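Local atomic coordinates of oligogalacturonate-specific porin KdgM (Dickeya dadantii, PDB entry 4FQE), a protein that forms a monomeric porin channel in the bacterial outer membrane that is specific for oligogalacturonides and is required for full virulence. Residues I3-H7 against P188-V192; N58-A64 against F80-S86; R110-K116 against E153-G157. One frame throughout, in Å; residues are numbered along the deposited sequence. Where two conformers were deposited one is given.

Interaction 1 (I3-H7 against P188-V192). With C8E ((hydroxyethyloxy)tri(ethyloxy)octane), chain G.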
loop_
_atom_site.group_PDB
_atom_site.type_symbol
_atom_site.label_atom_id
_atom_site.label_comp_id
_atom_site.label_asym_id
_atom_site.label_seq_id
_atom_site.Cartn_x
_atom_site.Cartn_y
_atom_site.Cartn_z
ATOM N N ILE A 3 -1.951 -4.246 12.684
ATOM C CA ILE A 3 -0.499 -4.241 12.676
ATOM C C ILE A 3 -0.084 -5.241 11.581
ATOM O O ILE A 3 -0.559 -6.382 11.544
ATOM C CB ILE A 3 0.053 -4.668 14.047
ATOM C CG1 ILE A 3 -0.355 -3.662 15.124
ATOM C CG2 ILE A 3 1.581 -4.814 14.022
ATOM C CD1 ILE A 3 -0.137 -4.164 16.545
ATOM N N ASP A 4 0.778 -4.790 10.689
ATOM C CA ASP A 4 1.110 -5.514 9.493
ATOM C C ASP A 4 2.622 -5.650 9.487
ATOM O O ASP A 4 3.342 -4.667 9.388
ATOM C CB ASP A 4 0.585 -4.758 8.257
ATOM C CG ASP A 4 0.789 -5.525 6.954
ATOM O OD1 ASP A 4 1.911 -5.925 6.626
ATOM O OD2 ASP A 4 -0.196 -5.617 6.198
ATOM N N TYR A 5 3.083 -6.889 9.572
ATOM C CA TYR A 5 4.470 -7.202 9.365
ATOM C C TYR A 5 4.709 -7.802 7.982
ATOM O O TYR A 5 3.926 -8.627 7.518
ATOM C CB TYR A 5 4.949 -8.240 10.391
ATOM C CG TYR A 5 6.302 -8.803 9.986
ATOM C CD1 TYR A 5 7.459 -8.027 10.110
ATOM C CD2 TYR A 5 6.414 -10.059 9.410
ATOM C CE1 TYR A 5 8.692 -8.531 9.713
ATOM C CE2 TYR A 5 7.641 -10.571 9.002
ATOM C CZ TYR A 5 8.773 -9.793 9.160
ATOM O OH TYR A 5 9.981 -10.308 8.761
ATOM N N ARG A 6 5.784 -7.379 7.329
ATOM C CA ARG A 6 6.074 -7.828 5.967
ATOM C C ARG A 6 7.587 -7.977 5.778
ATOM O O ARG A 6 8.360 -7.126 6.225
ATOM C CB ARG A 6 5.494 -6.844 4.921
ATOM C CG ARG A 6 5.560 -7.348 3.490
ATOM C CD ARG A 6 4.925 -6.372 2.494
ATOM N NE ARG A 6 5.806 -5.225 2.258
ATOM C CZ ARG A 6 5.466 -4.109 1.618
ATOM N NH1 ARG A 6 4.245 -3.948 1.124
ATOM N NH2 ARG A 6 6.382 -3.143 1.469
ATOM N N HIS A 7 7.988 -9.055 5.119
ATOM C CA HIS A 7 9.375 -9.311 4.712
ATOM C C HIS A 7 9.443 -9.328 3.217
ATOM O O HIS A 7 8.584 -9.934 2.542
ATOM C CB HIS A 7 9.856 -10.641 5.285
ATOM C CG HIS A 7 11.319 -10.941 5.014
ATOM N ND1 HIS A 7 12.305 -10.460 5.782
ATOM C CD2 HIS A 7 11.930 -11.703 4.025
ATOM C CE1 HIS A 7 13.490 -10.867 5.326
ATOM N NE2 HIS A 7 13.273 -11.647 4.253
ATOM N N PRO A 188 -2.808 -13.541 6.595
ATOM C CA PRO A 188 -1.551 -13.731 5.888
ATOM C C PRO A 188 -1.684 -13.431 4.405
ATOM O O PRO A 188 -2.779 -13.489 3.881
ATOM C CB PRO A 188 -1.241 -15.210 6.117
ATOM C CG PRO A 188 -2.549 -15.856 6.331
ATOM C CD PRO A 188 -3.327 -14.818 7.122
ATOM N N TYR A 189 -0.562 -13.062 3.780
ATOM C CA TYR A 189 -0.513 -12.761 2.389
ATOM C C TYR A 189 0.860 -12.898 1.765
ATOM O O TYR A 189 1.862 -12.895 2.439
ATOM C CB TYR A 189 -1.050 -11.349 2.151
ATOM C CG TYR A 189 -0.201 -10.256 2.779
ATOM C CD1 TYR A 189 -0.466 -9.770 4.047
ATOM C CD2 TYR A 189 0.857 -9.711 2.084
ATOM C CE1 TYR A 189 0.312 -8.754 4.605
ATOM C CE2 TYR A 189 1.646 -8.719 2.621
ATOM C CZ TYR A 189 1.374 -8.229 3.873
ATOM O OH TYR A 189 2.223 -7.224 4.380
ATOM N N VAL A 190 0.858 -13.023 0.450
ATOM C CA VAL A 190 2.049 -13.125 -0.371
ATOM C C VAL A 190 1.910 -12.192 -1.574
ATOM O O VAL A 190 0.785 -11.899 -2.039
ATOM C CB VAL A 190 2.312 -14.574 -0.845
ATOM C CG1 VAL A 190 1.172 -15.152 -1.684
ATOM C CG2 VAL A 190 3.593 -14.616 -1.657
ATOM N N GLU A 191 3.041 -11.671 -2.044
ATOM C CA GLU A 191 3.062 -10.837 -3.241
ATOM C C GLU A 191 4.223 -11.217 -4.094
ATOM O O GLU A 191 5.286 -11.550 -3.587
ATOM C CB GLU A 191 3.192 -9.334 -2.905
ATOM C CG GLU A 191 2.267 -8.840 -1.805
ATOM C CD GLU A 191 2.521 -7.404 -1.403
ATOM O OE1 GLU A 191 2.672 -6.535 -2.313
ATOM O OE2 GLU A 191 2.544 -7.144 -0.163
ATOM N N VAL A 192 4.015 -11.158 -5.401
ATOM C CA VAL A 192 5.097 -11.363 -6.359
ATOM C C VAL A 192 4.985 -10.249 -7.360
ATOM O O VAL A 192 3.894 -10.000 -7.924
ATOM C CB VAL A 192 4.999 -12.710 -7.066
ATOM C CG1 VAL A 192 6.213 -12.934 -7.966
ATOM C CG2 VAL A 192 4.851 -13.791 -6.017
HETATM C C1 C8E G . 4.048 -7.064 14.461
HETATM C C2 C8E G . 3.831 -8.490 14.009
HETATM C C3 C8E G . 2.517 -8.679 13.246
HETATM C C4 C8E G . 1.295 -8.341 14.094
HETATM C C5 C8E G . 1.108 -9.274 15.292
HETATM C C6 C8E G . 1.204 -8.558 16.642
HETATM C C7 C8E G . -0.155 -8.464 17.324
HETATM C C8 C8E G . -0.027 -8.283 18.839
HETATM O O9 C8E G . -1.179 -8.768 19.529
HETATM C C10 C8E G . -1.137 -10.191 19.638
HETATM C C11 C8E G . -2.301 -10.788 20.386
HETATM O O12 C8E G . -2.534 -12.118 19.897
HETATM C C13 C8E G . -1.407 -13.029 19.956
HETATM C C14 C8E G . -1.451 -13.906 21.196
HETATM O O15 C8E G . -0.247 -14.704 21.230
HETATM C C16 C8E G . 0.910 -14.025 21.714
HETATM C C17 C8E G . 2.090 -14.081 20.778
HETATM O O18 C8E G . 2.986 -13.023 21.133
HETATM C C19 C8E G . 3.633 -12.395 20.038
HETATM C C20 C8E G . 3.152 -10.963 19.911
HETATM O O21 C8E G . 4.224 -10.163 19.396
HETATM O O HOH W 1 1.905 -5.188 1.319
#
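This is a polar side-chain contact on the inner wall of a transmembrane beta barrel, made where the barrel closes on itself. Strand 2-9, the first of the chain, and strand 186-195 are second neighbours in the sheet: strand 205-215 runs between them and hydrogen-bonds to 2-9. The two segments therefore run in roughly the same direction, at 38°, with their axes 9.2 Å apart, too far for backbone pairing, so long side chains have to span the gap over the strand between. Tyr-189 has the largest share in this. Its CA-to-CB bond points sideways, but with chi1 in the p well the ring brings OH within hydrogen-bonding distance of 3-7, where it donates to Asp-4 OD1 at 2.6 Å and also lies 3.3 Å from Arg-6 CB. Asp-4 OD1 is shared with Arg-20 in a salt bridge, and the Tyr-189 ring has a cation-pi partner in Lys-177. The wall here is thus a network of charges, as suits the lining of a channel for acidic sugars. On the other side of strand 2-9, Ile-3 and Tyr-5 face detergent in place of membrane lipid: Ile-3 CG2 is 3.4 Å from C1 of the C8E of chain G. Back in the lumen, Glu-191 is held by Asn-175 and Arg-209 through OE1, while its other oxygen faces Arg-6. That salt bridge is long, NH1 of Arg-6 to OE2 of Glu-191 being 3.8 Å, and water 1 bridges it, accepting from Arg-6 NH1 at 2.7 Å and donating to Glu-191 OE2 at 2.5 Å.

Interaction 2 (N58-A64 against F80-S86). With C8E ((hydroxyethyloxy)tri(ethyloxy)octane), chain F; C8E ((hydroxyethyloxy)tri(ethyloxy)octane), chain H.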
loop_
_atom_site.group_PDB
_atom_site.type_symbol
_atom_site.label_atom_id
_atom_site.label_comp_id
_atom_site.label_asym_id
_atom_site.label_seq_id
_atom_site.Cartn_x
_atom_site.Cartn_y
_atom_site.Cartn_z
ATOM N N ASN A 58 17.301 2.281 7.680
ATOM C CA ASN A 58 16.084 2.284 8.442
ATOM C C ASN A 58 15.314 3.531 8.124
ATOM O O ASN A 58 15.864 4.490 7.572
ATOM C CB ASN A 58 16.368 2.207 9.945
ATOM C CG ASN A 58 16.875 3.517 10.507
ATOM O OD1 ASN A 58 16.109 4.476 10.655
ATOM N ND2 ASN A 58 18.163 3.579 10.798
ATOM N N GLY A 59 14.053 3.516 8.499
ATOM C CA GLY A 59 13.162 4.626 8.186
ATOM C C GLY A 59 11.834 4.526 8.886
ATOM O O GLY A 59 11.501 3.489 9.449
ATOM N N THR A 60 11.072 5.628 8.857
ATOM C CA THR A 60 9.735 5.617 9.408
ATOM C C THR A 60 8.844 6.475 8.544
ATOM O O THR A 60 9.280 7.546 8.094
ATOM C CB THR A 60 9.670 6.142 10.838
ATOM O OG1 THR A 60 10.891 6.808 11.140
ATOM C CG2 THR A 60 9.491 5.014 11.845
ATOM N N GLU A 61 7.607 6.041 8.369
ATOM C CA GLU A 61 6.628 6.849 7.618
ATOM C C GLU A 61 5.334 7.018 8.390
ATOM O O GLU A 61 4.858 6.103 9.033
ATOM C CB GLU A 61 6.372 6.258 6.239
ATOM C CG GLU A 61 5.445 7.096 5.349
ATOM C CD GLU A 61 5.302 6.526 3.954
ATOM O OE1 GLU A 61 5.070 5.316 3.834
ATOM O OE2 GLU A 61 5.433 7.280 2.955
ATOM N N VAL A 62 4.771 8.225 8.336
ATOM C CA VAL A 62 3.459 8.463 8.907
ATOM C C VAL A 62 2.564 9.004 7.816
ATOM O O VAL A 62 3.010 9.757 6.951
ATOM C CB VAL A 62 3.494 9.442 10.109
ATOM C CG1 VAL A 62 4.082 10.784 9.693
ATOM C CG2 VAL A 62 2.091 9.610 10.684
ATOM N N VAL A 63 1.302 8.592 7.847
ATOM C CA VAL A 63 0.311 8.976 6.831
ATOM C C VAL A 63 -0.939 9.379 7.591
ATOM O O VAL A 63 -1.387 8.657 8.482
ATOM C CB VAL A 63 -0.059 7.803 5.874
ATOM C CG1 VAL A 63 -1.027 8.238 4.746
ATOM C CG2 VAL A 63 1.190 7.149 5.283
ATOM N N ALA A 64 -1.499 10.514 7.222
ATOM C CA ALA A 64 -2.855 10.913 7.619
ATOM C C ALA A 64 -3.708 11.090 6.364
ATOM O O ALA A 64 -3.218 11.539 5.343
ATOM C CB ALA A 64 -2.813 12.211 8.427
ATOM N N PHE A 80 -1.739 12.710 3.170
ATOM C CA PHE A 80 -0.520 13.431 3.508
ATOM C C PHE A 80 0.430 12.397 4.090
ATOM O O PHE A 80 0.044 11.681 4.991
ATOM C CB PHE A 80 -0.847 14.460 4.590
ATOM C CG PHE A 80 0.347 15.192 5.106
ATOM C CD1 PHE A 80 0.832 16.302 4.450
ATOM C CD2 PHE A 80 0.997 14.760 6.252
ATOM C CE1 PHE A 80 1.942 16.970 4.939
ATOM C CE2 PHE A 80 2.115 15.425 6.740
ATOM C CZ PHE A 80 2.585 16.525 6.059
ATOM N N SER A 81 1.673 12.358 3.624
ATOM C CA SER A 81 2.677 11.457 4.217
ATOM C C SER A 81 4.070 12.069 4.220
ATOM O O SER A 81 4.431 12.852 3.344
ATOM C CB SER A 81 2.708 10.104 3.544
ATOM O OG SER A 81 2.933 10.168 2.154
ATOM N N LEU A 82 4.819 11.746 5.252
ATOM C CA LEU A 82 6.203 12.199 5.393
ATOM C C LEU A 82 6.959 10.948 5.738
ATOM O O LEU A 82 6.523 10.221 6.608
ATOM C CB LEU A 82 6.347 13.158 6.542
ATOM C CG LEU A 82 5.693 14.521 6.400
ATOM C CD1 LEU A 82 6.000 15.283 7.707
ATOM C CD2 LEU A 82 6.239 15.230 5.169
ATOM N N GLU A 83 8.070 10.702 5.058
ATOM C CA GLU A 83 8.977 9.650 5.498
ATOM C C GLU A 83 10.340 10.217 5.871
ATOM O O GLU A 83 10.809 11.139 5.233
ATOM C CB GLU A 83 9.121 8.573 4.433
ATOM C CG GLU A 83 10.313 7.643 4.714
ATOM C CD GLU A 83 10.193 6.265 4.103
ATOM O OE1 GLU A 83 9.266 6.022 3.326
ATOM O OE2 GLU A 83 11.027 5.409 4.445
ATOM N N SER A 84 10.958 9.629 6.903
ATOM C CA SER A 84 12.279 10.026 7.427
ATOM C C SER A 84 13.172 8.786 7.507
ATOM O O SER A 84 12.819 7.826 8.200
ATOM C CB SER A 84 12.135 10.574 8.834
ATOM O OG SER A 84 11.562 11.858 8.869
ATOM N N GLY A 85 14.323 8.805 6.829
ATOM C CA GLY A 85 15.189 7.632 6.801
ATOM C C GLY A 85 16.661 7.908 6.653
ATOM O O GLY A 85 17.105 9.057 6.682
ATOM N N SER A 86 17.406 6.809 6.523
ATOM C CA SER A 86 18.802 6.817 6.106
ATOM C C SER A 86 18.904 7.315 4.655
ATOM O O SER A 86 19.742 8.155 4.349
ATOM C CB SER A 86 19.398 5.396 6.200
ATOM O OG SER A 86 19.176 4.812 7.474
HETATM C C1 C8E F . -2.468 15.115 10.519
HETATM C C2 C8E F . -1.167 15.625 9.927
HETATM C C3 C8E F . -0.023 14.597 9.858
HETATM C C4 C8E F . 0.049 13.660 11.052
HETATM C C5 C8E F . 1.480 13.335 11.470
HETATM C C6 C8E F . 1.477 12.689 12.856
HETATM C C7 C8E F . 2.885 12.366 13.384
HETATM C C8 C8E F . 3.437 13.448 14.319
HETATM O O9 C8E F . 4.495 12.936 15.135
HETATM C C10 C8E F . 5.668 13.755 15.235
HETATM C C11 C8E F . 6.454 13.359 16.482
HETATM O O12 C8E F . 7.667 12.678 16.136
HETATM C C13 C8E F . 7.874 11.441 16.838
HETATM C C14 C8E F . 9.326 10.962 16.725
HETATM O O15 C8E F . 9.942 11.423 15.506
HETATM C C16 C8E F . 10.513 10.401 14.680
HETATM C C17 C8E F . 10.508 10.842 13.214
HETATM O O18 C8E F . 9.185 10.705 12.678
HETATM C C19 C8E F . 9.073 9.961 11.460
HETATM C C20 C8E F . 8.324 10.763 10.396
HETATM O O21 C8E F . 8.295 12.156 10.725
HETATM C C1 C8E H . -1.396 14.751 -4.822
HETATM C C2 C8E H . -1.696 16.214 -4.617
HETATM C C3 C8E H . -3.197 16.390 -4.454
HETATM C C4 C8E H . -3.718 15.652 -3.227
HETATM C C5 C8E H . -4.164 16.598 -2.130
HETATM C C6 C8E H . -2.962 17.031 -1.307
HETATM C C7 C8E H . -2.900 16.324 0.038
HETATM C C8 C8E H . -1.885 16.990 0.964
HETATM O O9 C8E H . -2.530 17.980 1.771
HETATM C C10 C8E H . -1.635 18.689 2.635
HETATM C C11 C8E H . -2.333 18.976 3.965
HETATM O O12 C8E H . -1.935 18.058 4.982
HETATM C C13 C8E H . -2.872 17.906 6.055
HETATM C C14 C8E H . -3.881 16.801 5.732
HETATM O O15 C8E H . -4.016 15.845 6.794
HETATM C C16 C8E H . -5.360 15.401 7.056
HETATM C C17 C8E H . -5.834 14.324 6.087
HETATM O O18 C8E H . -6.536 14.922 4.989
HETATM C C19 C8E H . -5.828 14.873 3.752
HETATM C C20 C8E H . -5.809 16.242 3.088
HETATM O O21 C8E H . -4.488 16.578 2.652
HETATM O O HOH W 2 6.100 9.705 2.372
#
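Glu-61 lies alongside Glu-83, CB to CB 4.0 Å, the two facing each other as a non-hydrogen-bonded pair. Their carboxylates come close as well, with Glu-61 OE2 4.1 Å from Glu-83 OE1, a like-charge approach offset by salt bridges from Glu-61 to Arg-92 and from Glu-83 to Lys-38. Water 2 donates to Glu-61 OE2 at 2.6 Å and to Ser-81 OG at 3.2 Å; Ser-81 OG is also hydrogen-bonded to the backbone of Arg-92.

The backbones are zipped by paired hydrogen bonds at Thr-60/Ser-84, Val-62/Leu-82 and Ala-64/Phe-80. Among them, Thr-60 N to Ser-84 O measures 2.9 Å. Beyond them, Ser-86 N reaches Asn-58 O at 3.0 Å. The other face is mainly apolar at its Val-62, Ala-64, Phe-80 and Leu-82 end and wears detergent: Ala-64 CB is 3.6 Å from C1 of the C8E of chain F, and Val-62 also touches an n-octane. Thr-60 and Ser-84, on this face too, meet the polyether end of that C8E. Charge on one face and detergent on the other mark this antiparallel beta hairpin, 57-69 with 74-85, as a piece of outer-membrane porin barrel wall, polar toward the channel and largely apolar toward the membrane.

Interaction 3 (R110-K116 against E153-G157). With C8E ((hydroxyethyloxy)tri(ethyloxy)octane), chain H; C8E ((hydroxyethyloxy)tri(ethyloxy)octane), chain E.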
loop_
_atom_site.group_PDB
_atom_site.type_symbol
_atom_site.label_atom_id
_atom_site.label_comp_id
_atom_site.label_asym_id
_atom_site.label_seq_id
_atom_site.Cartn_x
_atom_site.Cartn_y
_atom_site.Cartn_z
ATOM N N ARG A 110 -4.332 6.085 -7.823
ATOM C CA ARG A 110 -3.670 6.999 -6.884
ATOM C C ARG A 110 -2.630 7.810 -7.609
ATOM O O ARG A 110 -1.792 7.243 -8.289
ATOM C CB ARG A 110 -2.999 6.231 -5.724
ATOM C CG ARG A 110 -2.361 7.187 -4.675
ATOM C CD ARG A 110 -1.690 6.413 -3.536
ATOM N NE ARG A 110 -0.619 5.589 -4.098
ATOM C CZ ARG A 110 0.059 4.660 -3.444
ATOM N NH1 ARG A 110 -0.172 4.438 -2.147
ATOM N NH2 ARG A 110 0.979 3.955 -4.099
ATOM N N TYR A 111 -2.682 9.138 -7.436
ATOM C CA TYR A 111 -1.607 10.056 -7.849
ATOM C C TYR A 111 -0.851 10.513 -6.599
ATOM O O TYR A 111 -1.449 11.035 -5.664
ATOM C CB TYR A 111 -2.165 11.263 -8.616
ATOM C CG TYR A 111 -1.129 12.330 -8.931
ATOM C CD1 TYR A 111 -0.038 12.058 -9.756
ATOM C CD2 TYR A 111 -1.244 13.597 -8.401
ATOM C CE1 TYR A 111 0.903 13.029 -10.025
ATOM C CE2 TYR A 111 -0.301 14.577 -8.659
ATOM C CZ TYR A 111 0.759 14.282 -9.486
ATOM O OH TYR A 111 1.672 15.279 -9.705
ATOM N N ARG A 112 0.457 10.249 -6.581
ATOM C CA ARG A 112 1.292 10.538 -5.425
ATOM C C ARG A 112 2.612 11.184 -5.851
ATOM O O ARG A 112 3.606 10.477 -6.112
ATOM C CB ARG A 112 1.544 9.247 -4.627
ATOM C CG ARG A 112 2.336 9.422 -3.337
ATOM C CD ARG A 112 2.404 8.138 -2.520
ATOM N NE ARG A 112 3.235 7.105 -3.140
ATOM C CZ ARG A 112 3.540 5.945 -2.567
ATOM N NH1 ARG A 112 3.087 5.661 -1.356
ATOM N NH2 ARG A 112 4.304 5.063 -3.199
ATOM N N PRO A 113 2.657 12.514 -5.888
ATOM C CA PRO A 113 3.934 13.114 -6.179
ATOM C C PRO A 113 4.886 12.864 -5.005
ATOM O O PRO A 113 4.437 12.521 -3.905
ATOM C CB PRO A 113 3.610 14.601 -6.365
ATOM C CG PRO A 113 2.325 14.818 -5.684
ATOM C CD PRO A 113 1.586 13.523 -5.731
ATOM N N TYR A 114 6.185 12.969 -5.250
ATOM C CA TYR A 114 7.160 12.865 -4.171
ATOM C C TYR A 114 8.102 14.055 -4.258
ATOM O O TYR A 114 8.491 14.485 -5.333
ATOM C CB TYR A 114 7.909 11.509 -4.163
ATOM C CG TYR A 114 8.753 11.180 -5.374
ATOM C CD1 TYR A 114 10.051 11.676 -5.504
ATOM C CD2 TYR A 114 8.271 10.337 -6.370
ATOM C CE1 TYR A 114 10.831 11.358 -6.607
ATOM C CE2 TYR A 114 9.034 10.020 -7.490
ATOM C CZ TYR A 114 10.314 10.513 -7.595
ATOM O OH TYR A 114 11.075 10.199 -8.699
ATOM N N PHE A 115 8.379 14.638 -3.103
ATOM C CA PHE A 115 9.354 15.718 -2.988
ATOM C C PHE A 115 10.359 15.152 -1.988
ATOM O O PHE A 115 10.102 15.172 -0.801
ATOM C CB PHE A 115 8.674 17.016 -2.514
ATOM C CG PHE A 115 7.451 17.404 -3.316
ATOM C CD1 PHE A 115 7.558 18.232 -4.431
ATOM C CD2 PHE A 115 6.184 16.937 -2.960
ATOM C CE1 PHE A 115 6.441 18.584 -5.170
ATOM C CE2 PHE A 115 5.069 17.270 -3.702
ATOM C CZ PHE A 115 5.190 18.097 -4.816
ATOM N N LYS A 116 11.455 14.560 -2.489
ATOM C CA LYS A 116 12.391 13.778 -1.652
ATOM C C LYS A 116 13.866 14.233 -1.615
ATOM O O LYS A 116 14.393 14.792 -2.579
ATOM C CB LYS A 116 12.312 12.273 -1.998
ATOM C CG LYS A 116 13.307 11.695 -3.003
ATOM C CD LYS A 116 13.487 10.195 -2.742
ATOM C CE LYS A 116 13.972 9.427 -3.967
ATOM N NZ LYS A 116 12.865 8.947 -4.853
ATOM N N GLU A 153 2.064 0.124 -11.377
ATOM C CA GLU A 153 2.603 1.363 -10.869
ATOM C C GLU A 153 3.569 1.982 -11.856
ATOM O O GLU A 153 4.483 1.321 -12.368
ATOM C CB GLU A 153 3.263 1.139 -9.513
ATOM C CG GLU A 153 3.680 2.423 -8.843
ATOM C CD GLU A 153 3.943 2.250 -7.355
ATOM O OE1 GLU A 153 2.955 2.054 -6.589
ATOM O OE2 GLU A 153 5.132 2.309 -6.955
ATOM N N TYR A 154 3.342 3.269 -12.122
ATOM C CA TYR A 154 4.155 4.019 -13.036
ATOM C C TYR A 154 4.858 5.110 -12.237
ATOM O O TYR A 154 4.204 5.938 -11.599
ATOM C CB TYR A 154 3.253 4.630 -14.107
ATOM C CG TYR A 154 3.924 5.583 -15.049
ATOM C CD1 TYR A 154 4.574 5.122 -16.208
ATOM C CD2 TYR A 154 3.870 6.955 -14.826
ATOM C CE1 TYR A 154 5.176 6.016 -17.093
ATOM C CE2 TYR A 154 4.474 7.846 -15.697
ATOM C CZ TYR A 154 5.120 7.380 -16.829
ATOM O OH TYR A 154 5.702 8.305 -17.686
ATOM N N LYS A 155 6.182 5.111 -12.291
ATOM C CA LYS A 155 6.970 6.119 -11.584
ATOM C C LYS A 155 7.770 6.928 -12.577
ATOM O O LYS A 155 8.437 6.374 -13.456
ATOM C CB LYS A 155 7.897 5.475 -10.564
ATOM C CG LYS A 155 8.602 6.462 -9.638
ATOM C CD LYS A 155 9.548 5.734 -8.698
ATOM C CE LYS A 155 10.341 6.699 -7.844
ATOM N NZ LYS A 155 11.031 5.973 -6.744
ATOM N N LYS A 156 7.722 8.246 -12.404
ATOM C CA LYS A 156 8.454 9.153 -13.252
ATOM C C LYS A 156 9.169 10.169 -12.403
ATOM O O LYS A 156 8.551 10.804 -11.558
ATOM C CB LYS A 156 7.493 9.865 -14.206
ATOM C CG LYS A 156 8.171 10.929 -15.053
ATOM C CD LYS A 156 7.719 10.873 -16.501
ATOM C CE LYS A 156 8.147 12.127 -17.250
ATOM N NZ LYS A 156 7.843 12.038 -18.709
ATOM N N GLY A 157 10.469 10.312 -12.633
ATOM C CA GLY A 157 11.276 11.320 -11.951
ATOM C C GLY A 157 11.240 12.669 -12.650
ATOM O O GLY A 157 10.905 12.773 -13.844
HETATM C C1 C8E H . -1.396 14.751 -4.822
HETATM C C2 C8E H . -1.696 16.214 -4.617
HETATM C C3 C8E H . -3.197 16.390 -4.454
HETATM C C4 C8E H . -3.718 15.652 -3.227
HETATM C C5 C8E H . -4.164 16.598 -2.130
HETATM C C6 C8E H . -2.962 17.031 -1.307
HETATM C C7 C8E H . -2.900 16.324 0.038
HETATM C C8 C8E H . -1.885 16.990 0.964
HETATM O O9 C8E H . -2.530 17.980 1.771
HETATM C C10 C8E H . -1.635 18.689 2.635
HETATM C C11 C8E H . -2.333 18.976 3.965
HETATM O O12 C8E H . -1.935 18.058 4.982
HETATM C C13 C8E H . -2.872 17.906 6.055
HETATM C C14 C8E H . -3.881 16.801 5.732
HETATM O O15 C8E H . -4.016 15.845 6.794
HETATM C C16 C8E H . -5.360 15.401 7.056
HETATM C C17 C8E H . -5.834 14.324 6.087
HETATM O O18 C8E H . -6.536 14.922 4.989
HETATM C C19 C8E H . -5.828 14.873 3.752
HETATM C C20 C8E H . -5.809 16.242 3.088
HETATM O O21 C8E H . -4.488 16.578 2.652
HETATM C C1 C8E E . -9.563 9.192 -9.078
HETATM C C2 C8E E . -9.068 10.607 -8.845
HETATM C C3 C8E E . -7.599 10.653 -8.439
HETATM C C4 C8E E . -6.697 10.039 -9.501
HETATM C C5 C8E E . -5.566 10.967 -9.930
HETATM C C6 C8E E . -6.086 12.182 -10.712
HETATM C C7 C8E E . -5.226 12.646 -11.900
HETATM C C8 C8E E . -4.122 11.702 -12.377
HETATM O O9 C8E E . -3.365 12.282 -13.445
HETATM C C10 C8E E . -2.351 11.420 -13.978
HETATM C C11 C8E E . -1.042 12.165 -14.224
HETATM O O12 C8E E . -0.341 11.562 -15.324
HETATM C C13 C8E E . -0.703 12.120 -16.596
HETATM C C14 C8E E . -0.582 11.106 -17.737
HETATM O O15 C8E E . -1.132 9.828 -17.374
HETATM C C16 C8E E . -0.319 8.748 -17.845
HETATM C C17 C8E E . -0.980 7.388 -17.598
HETATM O O18 C8E E . 0.005 6.344 -17.613
HETATM C C19 C8E E . 0.609 6.124 -18.892
HETATM C C20 C8E E . 2.007 6.745 -18.927
HETATM O O21 C8E E . 2.161 7.688 -19.997
#
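The contact belongs to the charged channel lining of the porin barrel, where side chains from two strands that are not direct neighbours meet over the one between them. Segments 110-116 and 153-157 run at 35° to each other with axes 9.0 Å apart, and no hydrogen bond links them. At one end Arg-110 and Glu-153 form a long salt bridge, NH2 of Arg-110 to OE1 of Glu-153 at 3.7 Å, with the oxygen near the guanidinium plane. Thr-135 OG1 sits between the two and hydrogen-bonds to both of these atoms, so the pair is tied through the middle strand. Toward the other end Tyr-114 has the largest share of the buried surface: its CE2 packs against Lys-155 CE at 3.6 Å, and its OH rests 3.4 Å from CA of Gly-157. Nearby, Lys-116 NZ and Lys-155 NZ are 4.0 Å apart, like charges close together. Two basic groups side by side here are consistent with a pore that passes anionic oligogalacturonates. Tyr-111, Pro-113 and Tyr-154 point to the outer surface and meet detergent; Pro-113 CD lies 3.4 Å from C1 of the C8E of chain H. Strand 131-142 runs between the two segments and pairs with 105-116, whose other edge is bonded to strand 90-100, while Glu-153 and Tyr-154 touch strand 171-180 on the far side.

All three contacts belong to one closed antiparallel barrel of twelve strands. Interaction 2 joins adjacent strands, whereas interactions 1 and 3 each skip one strand and rely on side chains within the channel. Along the chain, interaction 2 closes before interaction 3 opens, and both are nested inside the loop that interaction 1 closes near the two chain ends. Centre to centre, interaction 1 is about 19 Å from interaction 2 and about 23 Å from interaction 3, which lies across the chain's centre from it; interactions 2 and 3 are about 15 Å apart and touch the same C8E of chain H. Charged groups thus line the pore from several parts of the wall.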